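Local coordinates for protein SAR-endolysin (Enterobacteria phage P1, PDB 1XJT) that hydrolyses the beta-1,4 glycosidic bonds of host peptidoglycan as a lysozyme after its release from the inner membrane, leading to bacterial lysis, at residues Gly26-Asn31 with Asn84-Glu89; Glu36-Ala41 with Lys168-Lys173; Pro102-Ser107 with Cys178-Val183. One frame throughout, in Å; residues are numbered along the deposited sequence.

Contact 1: residues Gly26-Asn31 with Asn84-Glu89; sequences GNVRTN and NILIAE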
loop_
_atom_site.group_PDB
_atom_site.type_symbol
_atom_site.label_atom_id
_atom_site.label_comp_id
_atom_site.label_asym_id
_atom_site.label_seq_id
_atom_site.Cartn_x
_atom_site.Cartn_y
_atom_site.Cartn_z
ATOM N N GLY A 26 11.789 11.919 -7.194
ATOM C CA GLY A 26 11.098 12.148 -8.439
ATOM C C GLY A 26 10.840 10.859 -9.166
ATOM O O GLY A 26 10.548 10.871 -10.350
ATOM N N ASN A 27 10.897 9.749 -8.440
ATOM C CA ASN A 27 10.498 8.469 -8.999
ATOM C C ASN A 27 9.074 8.062 -8.673
ATOM O O ASN A 27 8.336 7.681 -9.555
ATOM C CB ASN A 27 11.480 7.392 -8.563
ATOM C CG ASN A 27 12.864 7.631 -9.109
ATOM O OD1 ASN A 27 13.028 7.890 -10.290
ATOM N ND2 ASN A 27 13.882 7.591 -8.237
ATOM N N VAL A 28 8.657 8.156 -7.421
ATOM C CA VAL A 28 7.328 7.667 -7.096
ATOM C C VAL A 28 6.234 8.650 -7.531
ATOM O O VAL A 28 6.394 9.866 -7.449
ATOM C CB VAL A 28 7.189 7.302 -5.589
ATOM C CG1 VAL A 28 8.280 6.310 -5.152
ATOM C CG2 VAL A 28 7.202 8.492 -4.719
ATOM N N ARG A 29 5.151 8.107 -8.063
ATOM C CA ARG A 29 3.965 8.906 -8.371
ATOM C C ARG A 29 3.087 9.131 -7.163
ATOM O O ARG A 29 2.429 10.182 -7.058
ATOM C CB ARG A 29 3.146 8.255 -9.485
ATOM C CG ARG A 29 1.927 9.028 -9.912
ATOM C CD ARG A 29 1.215 8.440 -11.110
ATOM N NE ARG A 29 -0.112 9.043 -11.193
ATOM C CZ ARG A 29 -1.171 8.560 -11.825
ATOM N NH1 ARG A 29 -1.131 7.410 -12.474
ATOM N NH2 ARG A 29 -2.325 9.250 -11.782
ATOM N N THR A 30 3.015 8.178 -6.245
ATOM C CA THR A 30 2.054 8.374 -5.203
ATOM C C THR A 30 2.290 9.675 -4.451
ATOM O O THR A 30 3.442 10.116 -4.242
ATOM C CB THR A 30 1.756 7.110 -4.278
ATOM O OG1 THR A 30 2.356 7.205 -3.003
ATOM C CG2 THR A 30 2.195 5.858 -4.864
ATOM N N ASN A 31 1.180 10.335 -4.135
ATOM C CA ASN A 31 1.198 11.673 -3.593
ATOM C C ASN A 31 1.411 11.684 -2.095
ATOM O O ASN A 31 1.470 10.640 -1.445
ATOM C CB ASN A 31 -0.104 12.422 -3.994
ATOM C CG ASN A 31 -1.392 11.755 -3.501
ATOM O OD1 ASN A 31 -1.383 10.955 -2.579
ATOM N ND2 ASN A 31 -2.538 12.156 -4.097
ATOM N N ASN A 84 10.029 -0.325 -2.252
ATOM C CA ASN A 84 8.801 -1.052 -1.990
ATOM C C ASN A 84 7.608 -0.330 -2.582
ATOM O O ASN A 84 6.711 -0.979 -3.137
ATOM C CB ASN A 84 8.637 -1.293 -0.494
ATOM C CG ASN A 84 9.603 -2.328 0.016
ATOM O OD1 ASN A 84 9.796 -3.365 -0.621
ATOM N ND2 ASN A 84 10.254 -2.037 1.145
ATOM N N ILE A 85 7.592 0.991 -2.489
ATOM C CA ILE A 85 6.553 1.777 -3.153
ATOM C C ILE A 85 6.521 1.551 -4.672
ATOM O O ILE A 85 5.464 1.383 -5.271
ATOM C CB ILE A 85 6.692 3.291 -2.877
ATOM C CG1 ILE A 85 6.510 3.594 -1.386
ATOM C CG2 ILE A 85 5.585 4.070 -3.617
ATOM C CD1 ILE A 85 7.067 4.962 -0.952
ATOM N N LEU A 86 7.663 1.569 -5.306
ATOM C CA LEU A 86 7.702 1.391 -6.753
ATOM C C LEU A 86 7.223 0.020 -7.223
ATOM O O LEU A 86 6.628 -0.106 -8.298
ATOM C CB LEU A 86 9.105 1.667 -7.251
ATOM C CG LEU A 86 9.443 3.158 -7.161
ATOM C CD1 LEU A 86 10.917 3.393 -7.439
ATOM C CD2 LEU A 86 8.596 3.932 -8.148
ATOM N N ILE A 87 7.511 -1.021 -6.443
ATOM C CA ILE A 87 6.928 -2.332 -6.697
ATOM C C ILE A 87 5.380 -2.293 -6.681
ATOM O O ILE A 87 4.721 -2.827 -7.584
ATOM C CB ILE A 87 7.471 -3.354 -5.659
ATOM C CG1 ILE A 87 8.943 -3.564 -5.881
ATOM C CG2 ILE A 87 6.696 -4.677 -5.740
ATOM C CD1 ILE A 87 9.630 -4.279 -4.749
ATOM N N ALA A 88 4.815 -1.627 -5.679
ATOM C CA ALA A 88 3.377 -1.481 -5.564
ATOM C C ALA A 88 2.811 -0.653 -6.725
ATOM O O ALA A 88 1.778 -1.020 -7.296
ATOM C CB ALA A 88 3.005 -0.896 -4.227
ATOM N N GLU A 89 3.501 0.431 -7.101
ATOM C CA GLU A 89 3.128 1.240 -8.279
ATOM C C GLU A 89 3.198 0.441 -9.580
ATOM O O GLU A 89 2.361 0.590 -10.459
ATOM C CB GLU A 89 4.019 2.501 -8.360
ATOM C CG GLU A 89 3.763 3.411 -7.175
ATOM C CD GLU A 89 4.279 4.834 -7.331
ATOM O OE1 GLU A 89 4.874 5.189 -8.357
ATOM O OE2 GLU A 89 4.035 5.627 -6.403
#
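The carboxylate of E89, the residue with most surface buried here, reaches from helix 74-95 to the backbone of the connection between helices 15-25 and 32-42. It takes the amide hydrogen of R29 on OE1, at 2.9 Å from R29 N to E89 OE1 and nearly straight at 169°, through its syn lone pair. The neighbouring amide donates to the second oxygen, with T30 N 2.8 Å from E89 OE2, although the place of OE2 is less certain. An extended chain beyond CG (chi2 -164°) carries the carboxylate out from the helix to these two successive amides.

V28 and L86 bury the next largest surfaces. CG1 of V28 touches two side chains of the helix, 3.8 Å from I85 CG2 and 3.8 Å from L86 CD2, and V28 crosses each of them at about a right angle. L86 also reaches N27, its CD1 4.2 Å from N27 CB.

The side chain of R29 turns elsewhere, making a salt bridge with D103 and hydrogen bonds to the carbonyl oxygens of G98 and M101. The chemistry thus pairs a small apolar patch with a buried acid bound to the main chain, which ties the loop to helix 74-95 just before helix 32-42; the R29 N-H would be expected to stabilise the ionised form of E89, with T30 N adding to this if OE2 is rightly placed.

Contact 2: residues Glu36-Ala41 with Lys168-Lys173; sequences ELIGNA and KIRREK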
loop_
_atom_site.group_PDB
_atom_site.type_symbol
_atom_site.label_atom_id
_atom_site.label_comp_id
_atom_site.label_asym_id
_atom_site.label_seq_id
_atom_site.Cartn_x
_atom_site.Cartn_y
_atom_site.Cartn_z
ATOM N N GLU A 36 1.640 9.420 3.337
ATOM C CA GLU A 36 1.224 9.588 4.731
ATOM C C GLU A 36 0.388 8.384 5.185
ATOM O O GLU A 36 0.609 7.843 6.267
ATOM C CB GLU A 36 0.443 10.884 4.917
ATOM C CG GLU A 36 1.283 12.152 4.960
ATOM C CD GLU A 36 0.438 13.415 5.071
ATOM O OE1 GLU A 36 1.011 14.522 5.128
ATOM O OE2 GLU A 36 -0.810 13.317 5.128
ATOM N N LEU A 37 -0.541 7.936 4.337
ATOM C CA LEU A 37 -1.417 6.825 4.697
ATOM C C LEU A 37 -0.594 5.570 4.914
ATOM O O LEU A 37 -0.722 4.889 5.931
ATOM C CB LEU A 37 -2.460 6.572 3.594
ATOM C CG LEU A 37 -3.682 5.764 4.028
ATOM C CD1 LEU A 37 -4.821 6.070 3.070
ATOM C CD2 LEU A 37 -3.424 4.269 4.088
ATOM N N ILE A 38 0.255 5.269 3.944
ATOM C CA ILE A 38 1.119 4.102 4.028
ATOM C C ILE A 38 2.077 4.184 5.234
ATOM O O ILE A 38 2.273 3.201 5.952
ATOM C CB ILE A 38 1.934 3.963 2.725
ATOM C CG1 ILE A 38 1.020 3.621 1.538
ATOM C CG2 ILE A 38 3.012 2.916 2.870
ATOM C CD1 ILE A 38 1.756 3.648 0.179
ATOM N N GLY A 39 2.668 5.361 5.444
ATOM C CA GLY A 39 3.697 5.535 6.478
ATOM C C GLY A 39 3.144 5.381 7.876
ATOM O O GLY A 39 3.732 4.701 8.709
ATOM N N ASN A 40 2.008 6.021 8.138
ATOM C CA ASN A 40 1.365 5.922 9.444
ATOM C C ASN A 40 0.824 4.522 9.766
ATOM O O ASN A 40 0.872 4.091 10.918
ATOM C CB ASN A 40 0.263 6.973 9.582
ATOM C CG ASN A 40 0.820 8.369 9.727
ATOM O OD1 ASN A 40 0.502 9.268 8.942
ATOM N ND2 ASN A 40 1.674 8.558 10.726
ATOM N N ALA A 41 0.322 3.814 8.761
ATOM C CA ALA A 41 -0.077 2.419 8.950
ATOM C C ALA A 41 1.094 1.589 9.493
ATOM O O ALA A 41 0.963 0.866 10.494
ATOM C CB ALA A 41 -0.569 1.835 7.634
ATOM N N LYS A 168 -9.943 -3.169 8.037
ATOM C CA LYS A 168 -11.162 -2.429 7.738
ATOM C C LYS A 168 -10.866 -0.940 7.776
ATOM O O LYS A 168 -11.114 -0.205 6.809
ATOM C CB LYS A 168 -12.273 -2.745 8.742
ATOM C CG LYS A 168 -12.837 -4.132 8.634
ATOM C CD LYS A 168 -13.871 -4.370 9.712
ATOM C CE LYS A 168 -14.148 -5.860 9.883
ATOM N NZ LYS A 168 -14.172 -6.559 8.558
ATOM N N ILE A 169 -10.302 -0.495 8.889
ATOM C CA ILE A 169 -9.933 0.902 9.036
ATOM C C ILE A 169 -9.036 1.350 7.868
ATOM O O ILE A 169 -9.274 2.401 7.254
ATOM C CB ILE A 169 -9.239 1.126 10.397
ATOM C CG1 ILE A 169 -10.263 1.032 11.531
ATOM C CG2 ILE A 169 -8.568 2.476 10.435
ATOM C CD1 ILE A 169 -9.661 1.204 12.903
ATOM N N ARG A 170 -8.017 0.555 7.541
ATOM C CA ARG A 170 -7.070 0.942 6.487
ATOM C C ARG A 170 -7.735 1.016 5.115
ATOM O O ARG A 170 -7.496 1.963 4.350
ATOM C CB ARG A 170 -5.878 -0.013 6.378
ATOM C CG ARG A 170 -4.954 0.330 5.170
ATOM C CD ARG A 170 -3.549 -0.210 5.306
ATOM N NE ARG A 170 -2.651 0.216 4.236
ATOM C CZ ARG A 170 -1.322 0.050 4.279
ATOM N NH1 ARG A 170 -0.760 -0.508 5.335
ATOM N NH2 ARG A 170 -0.557 0.453 3.272
ATOM N N ARG A 171 -8.530 0.001 4.783
ATOM C CA ARG A 171 -9.162 -0.025 3.466
ATOM C C ARG A 171 -10.111 1.176 3.302
ATOM O O ARG A 171 -10.303 1.695 2.198
ATOM C CB ARG A 171 -9.933 -1.324 3.232
ATOM C CG ARG A 171 -9.096 -2.562 3.057
ATOM C CD ARG A 171 -8.234 -2.623 1.801
ATOM N NE ARG A 171 -6.885 -2.112 2.022
ATOM C CZ ARG A 171 -5.886 -2.789 2.566
ATOM N NH1 ARG A 171 -6.051 -4.011 3.038
ATOM N NH2 ARG A 171 -4.701 -2.212 2.696
ATOM N N GLU A 172 -10.703 1.616 4.403
ATOM C CA GLU A 172 -11.635 2.737 4.379
ATOM C C GLU A 172 -10.886 4.048 4.220
ATOM O O GLU A 172 -11.343 4.943 3.493
ATOM C CB GLU A 172 -12.514 2.716 5.625
ATOM C CG GLU A 172 -13.462 3.899 5.796
ATOM C CD GLU A 172 -14.400 4.122 4.619
ATOM O OE1 GLU A 172 -14.853 5.282 4.456
ATOM O OE2 GLU A 172 -14.696 3.151 3.871
ATOM N N LYS A 173 -9.730 4.178 4.866
ATOM C CA LYS A 173 -8.903 5.366 4.653
ATOM C C LYS A 173 -8.468 5.424 3.187
ATOM O O LYS A 173 -8.455 6.492 2.564
ATOM C CB LYS A 173 -7.664 5.382 5.573
ATOM C CG LYS A 173 -7.956 5.700 7.022
ATOM C CD LYS A 173 -6.744 5.410 7.896
ATOM C CE LYS A 173 -7.057 5.458 9.399
ATOM N NZ LYS A 173 -6.922 6.843 9.965
#
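The guanidinium of R170 is the flat group of this contact, and L37, I38 and A41 approach it obliquely. A41 comes nearest, its CB 3.3 Å from R170 NH1. CG1 of I38 lies 3.9 Å from R170 NH2, while CD2 of L37 is 4.1 Å from R170 NE, so one helix supplies an apolar neighbour to each nitrogen. R170 reaches across because its CG is anti to the backbone N (chi1 175°) and the chain continues extended to NE.

At the other end of the contact L37 points toward helix 165-179 and places CD1 against the main chain, 3.7 Å from K173 O. The same methyl is 3.8 Å from K173 CB, whereas the rest of the lysine leads away.

The polar partners of R170 lie beyond these residues: NE forms a salt bridge with E174, NH2 a hydrogen bond with S111, and NH1 a long, weak ion pair with E42, the inferred catalytic glutamate. R170 therefore lies beside the active site.

Segments 36-41 and 168-173 run almost antiparallel, at 166°, with their axes 11.2 Å apart at closest approach, a spacing that R170 and L37 cross. Helix 103-116 adjoins both, with S111 touching L37 and I38, and N115 touching R170; helix 15-25 meets 32-42 through E36 and N40.

Contact 3: residues Pro102-Ser107 with Cys178-Val183; sequences PDNAFS and CLTGLV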
loop_
_atom_site.group_PDB
_atom_site.type_symbol
_atom_site.label_atom_id
_atom_site.label_comp_id
_atom_site.label_asym_id
_atom_site.label_seq_id
_atom_site.Cartn_x
_atom_site.Cartn_y
_atom_site.Cartn_z
ATOM N N PRO A 102 -6.656 8.927 -11.973
ATOM C CA PRO A 102 -6.054 10.096 -11.337
ATOM C C PRO A 102 -5.123 9.755 -10.167
ATOM O O PRO A 102 -5.116 8.613 -9.658
ATOM C CB PRO A 102 -7.265 10.914 -10.860
ATOM C CG PRO A 102 -8.383 10.300 -11.521
ATOM C CD PRO A 102 -8.108 8.867 -11.761
ATOM N N ASP A 103 -4.416 10.771 -9.692
ATOM C CA ASP A 103 -3.404 10.577 -8.670
ATOM C C ASP A 103 -3.940 10.013 -7.366
ATOM O O ASP A 103 -3.268 9.186 -6.759
ATOM C CB ASP A 103 -2.711 11.912 -8.367
ATOM C CG ASP A 103 -1.591 12.256 -9.347
ATOM O OD1 ASP A 103 -1.310 11.515 -10.302
ATOM O OD2 ASP A 103 -0.913 13.292 -9.206
ATOM N N ASN A 104 -5.084 10.506 -6.892
ATOM C CA ASN A 104 -5.647 10.068 -5.595
ATOM C C ASN A 104 -6.051 8.591 -5.623
ATOM O O ASN A 104 -5.640 7.830 -4.752
ATOM C CB ASN A 104 -6.823 10.917 -5.155
ATOM C CG ASN A 104 -6.420 12.253 -4.560
ATOM O OD1 ASN A 104 -5.366 12.397 -3.936
ATOM N ND2 ASN A 104 -7.306 13.227 -4.688
ATOM N N ALA A 105 -6.751 8.186 -6.673
ATOM C CA ALA A 105 -7.046 6.758 -6.881
ATOM C C ALA A 105 -5.743 5.947 -7.022
ATOM O O ALA A 105 -5.585 4.901 -6.385
ATOM C CB ALA A 105 -7.997 6.548 -8.100
ATOM N N PHE A 106 -4.793 6.432 -7.825
ATOM C CA PHE A 106 -3.561 5.704 -8.001
ATOM C C PHE A 106 -2.823 5.514 -6.675
ATOM O O PHE A 106 -2.257 4.467 -6.399
ATOM C CB PHE A 106 -2.644 6.422 -9.017
ATOM C CG PHE A 106 -1.329 5.762 -9.206
ATOM C CD1 PHE A 106 -1.170 4.726 -10.137
ATOM C CD2 PHE A 106 -0.230 6.136 -8.439
ATOM C CE1 PHE A 106 0.082 4.107 -10.313
ATOM C CE2 PHE A 106 0.990 5.512 -8.609
ATOM C CZ PHE A 106 1.138 4.489 -9.536
ATOM N N SER A 107 -2.785 6.571 -5.873
ATOM C CA SER A 107 -2.075 6.526 -4.605
ATOM C C SER A 107 -2.735 5.573 -3.611
ATOM O O SER A 107 -2.045 4.889 -2.858
ATOM C CB SER A 107 -1.992 7.938 -4.022
ATOM O OG SER A 107 -1.361 8.826 -4.902
ATOM N N CYS A 178 -8.990 7.511 -2.426
ATOM C CA CYS A 178 -9.217 7.061 -3.806
ATOM C C CYS A 178 -10.274 7.946 -4.476
ATOM O O CYS A 178 -10.147 8.379 -5.625
ATOM C CB CYS A 178 -9.707 5.592 -3.747
ATOM S SG CYS A 178 -9.634 4.679 -5.301
ATOM N N LEU A 179 -11.319 8.190 -3.710
ATOM C CA LEU A 179 -12.508 8.866 -4.200
ATOM C C LEU A 179 -12.444 10.392 -4.120
ATOM O O LEU A 179 -13.312 11.092 -4.698
ATOM C CB LEU A 179 -13.734 8.434 -3.407
ATOM C CG LEU A 179 -14.326 7.027 -3.519
ATOM C CD1 LEU A 179 -15.377 6.818 -2.432
ATOM C CD2 LEU A 179 -14.974 6.815 -4.850
ATOM N N THR A 180 -11.432 10.951 -3.453
ATOM C CA THR A 180 -11.457 12.424 -3.388
ATOM C C THR A 180 -11.100 13.024 -4.736
ATOM O O THR A 180 -10.166 12.598 -5.425
ATOM C CB THR A 180 -10.743 13.070 -2.136
ATOM O OG1 THR A 180 -9.683 13.989 -2.459
ATOM C CG2 THR A 180 -10.257 12.112 -1.165
ATOM N N GLY A 181 -11.940 13.957 -5.166
ATOM C CA GLY A 181 -11.807 14.463 -6.532
ATOM C C GLY A 181 -12.644 13.701 -7.533
ATOM O O GLY A 181 -12.749 14.141 -8.676
ATOM N N LEU A 182 -13.244 12.577 -7.114
ATOM C CA LEU A 182 -14.093 11.765 -7.990
ATOM C C LEU A 182 -15.568 11.942 -7.697
ATOM O O LEU A 182 -16.406 11.671 -8.561
ATOM C CB LEU A 182 -13.757 10.270 -7.902
ATOM C CG LEU A 182 -12.353 9.887 -8.377
ATOM C CD1 LEU A 182 -12.200 8.343 -8.394
ATOM C CD2 LEU A 182 -11.999 10.458 -9.781
ATOM N N VAL A 183 -15.882 12.387 -6.476
ATOM C CA VAL A 183 -17.220 12.567 -6.019
ATOM C C VAL A 183 -17.306 13.948 -5.353
ATOM O O VAL A 183 -16.283 14.587 -5.149
ATOM C CB VAL A 183 -17.645 11.459 -5.010
ATOM C CG1 VAL A 183 -17.486 10.068 -5.638
ATOM C CG2 VAL A 183 -16.816 11.555 -3.756
HETATM O O HOH W 1 -8.737 9.690 -7.845
#
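A105 and C178 bring the start of helix 103-116 against the end of helix 165-179 within the helical part of this phage-type lysozyme of glycosyl hydrolase family 24. Their CA atoms are only 3.8 Å apart. C178 carries SG anti to its own backbone N (chi1 -164°), and although its CB points away from helix 103-116, the sulfur lies 3.7 Å from A105 CB. SG is also joined to C150 in a disulfide, so the short alanine packs directly on a covalent link to helix 146-150.

N104 buries the most surface. With CG anti to the carbonyl carbon, its amide is carried toward the chain that leaves the helix, where ND2 donates to the main-chain oxygen of T180 at 3.0 Å (N104 ND2 to T180 O), with an N-H...O angle of 155°. The donor stands well above the carbonyl plane, 56° out of it, and away from the lone-pair directions. The oxygen, by contrast, is tilted only slightly from the amide plane of N104. The other end of the same amide, OD1, accepts a hydrogen bond from N31 ND2, and partners at both ends are consistent with the way the group is turned.

Farther out, the ring of P102, at the N-cap position of helix 103-116, meets L182. P102 CG is 4.0 Å from L182 CD2, the two side chains crossing at a slant, and W146 of helix 146-150 touches both. Beyond C178, the chain turns through G181 at positive phi, which brings L182 back toward the proline.

One water completes the junction between the backbones: it accepts from A105 N at 2.8 Å and donates to C178 O, bridging two groups whose direct separation is 3.6 Å from A105 N to C178 O.

Contacts 1 and 3 touch and follow one another along the chain, their centres about 16 Å apart: R29 and N31 of the loop reach the start of helix 103-116. Helices 74-95 and 103-116, which serve them in turn, are consecutive. Contact 2 crosses both in sequence and touches neither; its centre lies about 16 Å from that of contact 1 and 15 Å from that of contact 3, with which it shares helix 165-179. The loop of contact 1 leads into helix 32-42 of contact 2. Early and late parts of the chain are thereby joined around helix 103-116, with contact 2 beside E42, the inferred catalytic glutamate, and contact 3 away from the active site.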